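Local coordinates for SnoaL-like domain-containing protein (Xanthomonas campestris pv. campestris, PDB 3G8Z) that is of unknown function but has a cystatin-like fold and belongs to the SnoaL-like family, which includes polyketide cyclases, at residues 27-32 / 43-48. Numbering follows the deposited sequence.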
loop_
_atom_site.group_PDB
_atom_site.type_symbol
_atom_site.label_atom_id
_atom_site.label_comp_id
_atom_site.label_asym_id
_atom_site.label_seq_id
_atom_site.Cartn_x
_atom_site.Cartn_y
_atom_site.Cartn_z
ATOM N N LYS A 27 -7.995 10.781 -5.642
ATOM C CA LYS A 27 -8.764 11.682 -4.783
ATOM C C LYS A 27 -10.207 11.736 -5.239
ATOM O O LYS A 27 -11.115 11.813 -4.418
ATOM C CB LYS A 27 -8.152 13.087 -4.778
ATOM C CG LYS A 27 -6.868 13.139 -3.958
ATOM C CD LYS A 27 -6.247 14.527 -3.931
ATOM C CE LYS A 27 -5.112 14.598 -2.933
ATOM N NZ LYS A 27 -4.350 15.877 -3.137
ATOM N N SER A 28 -10.421 11.696 -6.549
ATOM C CA SER A 28 -11.782 11.729 -7.091
ATOM C C SER A 28 -12.533 10.470 -6.684
ATOM O O SER A 28 -13.721 10.511 -6.333
ATOM C CB SER A 28 -11.731 11.872 -8.623
ATOM O OG SER A 28 -13.013 11.698 -9.184
ATOM N N TYR A 29 -11.821 9.349 -6.743
ATOM C CA TYR A 29 -12.343 8.051 -6.348
ATOM C C TYR A 29 -12.773 8.032 -4.875
ATOM O O TYR A 29 -13.892 7.602 -4.553
ATOM C CB TYR A 29 -11.277 6.970 -6.629
ATOM C CG TYR A 29 -11.608 5.607 -6.052
ATOM C CD1 TYR A 29 -12.467 4.747 -6.723
ATOM C CD2 TYR A 29 -11.069 5.193 -4.843
ATOM C CE1 TYR A 29 -12.776 3.507 -6.207
ATOM C CE2 TYR A 29 -11.376 3.956 -4.314
ATOM C CZ TYR A 29 -12.230 3.122 -5.015
ATOM O OH TYR A 29 -12.560 1.894 -4.501
ATOM N N ILE A 30 -11.882 8.475 -3.982
ATOM C CA ILE A 30 -12.187 8.529 -2.554
ATOM C C ILE A 30 -13.320 9.511 -2.255
ATOM O O ILE A 30 -14.238 9.187 -1.508
ATOM C CB ILE A 30 -10.952 8.883 -1.708
ATOM C CG1 ILE A 30 -9.869 7.800 -1.853
ATOM C CG2 ILE A 30 -11.335 9.072 -0.221
ATOM C CD1 ILE A 30 -10.225 6.457 -1.204
ATOM N N THR A 31 -13.294 10.696 -2.842
ATOM C CA THR A 31 -14.384 11.635 -2.626
ATOM C C THR A 31 -15.730 11.020 -3.048
ATOM O O THR A 31 -16.759 11.197 -2.379
ATOM C CB THR A 31 -14.133 12.912 -3.395
ATOM O OG1 THR A 31 -12.974 13.541 -2.847
ATOM C CG2 THR A 31 -15.342 13.858 -3.339
ATOM N N ALA A 32 -15.721 10.281 -4.146
ATOM C CA ALA A 32 -16.964 9.722 -4.675
ATOM C C ALA A 32 -17.498 8.612 -3.764
ATOM O O ALA A 32 -18.706 8.537 -3.485
ATOM C CB ALA A 32 -16.765 9.241 -6.114
ATOM N N SER A 43 -17.855 5.621 -13.691
ATOM C CA SER A 43 -17.181 6.207 -14.830
ATOM C C SER A 43 -15.674 6.144 -14.716
ATOM O O SER A 43 -14.997 5.943 -15.709
ATOM C CB SER A 43 -17.560 7.679 -14.968
ATOM O OG SER A 43 -18.956 7.871 -14.813
ATOM N N ILE A 44 -15.139 6.363 -13.518
ATOM C CA ILE A 44 -13.688 6.418 -13.367
ATOM C C ILE A 44 -13.071 5.057 -13.041
ATOM O O ILE A 44 -11.856 4.922 -13.089
ATOM C CB ILE A 44 -13.220 7.442 -12.309
ATOM C CG1 ILE A 44 -13.661 7.025 -10.919
ATOM C CG2 ILE A 44 -13.708 8.855 -12.645
ATOM C CD1 ILE A 44 -12.936 7.793 -9.843
ATOM N N ILE A 45 -13.893 4.063 -12.709
ATOM C CA ILE A 45 -13.388 2.704 -12.535
ATOM C C ILE A 45 -13.483 1.988 -13.888
ATOM O O ILE A 45 -14.539 2.006 -14.527
ATOM C CB ILE A 45 -14.179 1.891 -11.515
ATOM C CG1 ILE A 45 -14.117 2.519 -10.120
ATOM C CG2 ILE A 45 -13.637 0.434 -11.484
ATOM C CD1 ILE A 45 -15.088 1.879 -9.117
ATOM N N SER A 46 -12.396 1.354 -14.313
ATOM C CA SER A 46 -12.387 0.629 -15.579
ATOM C C SER A 46 -13.502 -0.397 -15.612
ATOM O O SER A 46 -13.733 -1.083 -14.613
ATOM C CB SER A 46 -11.046 -0.080 -15.784
ATOM O OG SER A 46 -11.091 -0.940 -16.908
ATOM N N PRO A 47 -14.177 -0.539 -16.773
ATOM C CA PRO A 47 -15.113 -1.634 -16.963
ATOM C C PRO A 47 -14.474 -3.003 -16.752
ATOM O O PRO A 47 -15.162 -3.953 -16.373
ATOM C CB PRO A 47 -15.540 -1.479 -18.424
ATOM C CG PRO A 47 -15.262 -0.088 -18.748
ATOM C CD PRO A 47 -14.078 0.302 -17.977
ATOM N N ASP A 48 -13.169 -3.091 -16.990
ATOM C CA ASP A 48 -12.437 -4.338 -16.813
ATOM C C ASP A 48 -11.644 -4.380 -15.507
ATOM O O ASP A 48 -10.663 -5.107 -15.403
ATOM C CB ASP A 48 -11.476 -4.528 -17.982
ATOM C CG ASP A 48 -12.190 -4.581 -19.315
ATOM O OD1 ASP A 48 -13.397 -4.925 -19.347
ATOM O OD2 ASP A 48 -11.530 -4.304 -20.341
#
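Ile44 sets the end of its side chain against the helix 22-35 at Tyr29, its CD1 lying 3.6 Å from Tyr29 CA and 3.7 Å from Tyr29 CB. Ile44 is modelled in two conformers, and its CD1 distances hold for this one. The longer branch of the beta-branched side chain, CG1-CD1, does the reaching: CG1 stands between the backbone N and the carbonyl carbon (chi1 66°), and the extended chi2 (165°) carries CD1 to the helix. The same methyl passes 4.0 Å from Ser28 OG, a small hydroxyl that lets it approach the backbone at the partly exposed margin. Ile45 adds a second, looser touch further along the tyrosine: its CD1 comes to 4.1 Å from Tyr29 CE1. Both isoleucine methyls lie at the ring edge, near its plane, and the contact across these two segments is wholly van der Waals.

In the cystatin-like fold of SnoaL-like proteins, helices pack on the concave side of a curved, mixed sheet. Here the chain runs from the helix 22-35 through the helix 38-44 into the short strand 45-46, and two successive isoleucines meet the first helix where the chain returns. With chi1 near 170° the Tyr29 ring extends away from the helix backbone and touches Leu41, Ile129, Asp120 and Leu122. A tyrosine offers an apolar ring edge for the isoleucines and a hydroxyl that here bonds glycerol, probably from the crystallisation liquor, as it might a ligand in a pocket.

Behind this shell, backbone bonds from Ile44 and Ser46 to Ile129 hold the isoleucine pair beside the strand 128-136. Beyond them Ser46 OG accepts from Asp48 N at 3.0 Å, an ST turn at the corner leading to the strand 49-53.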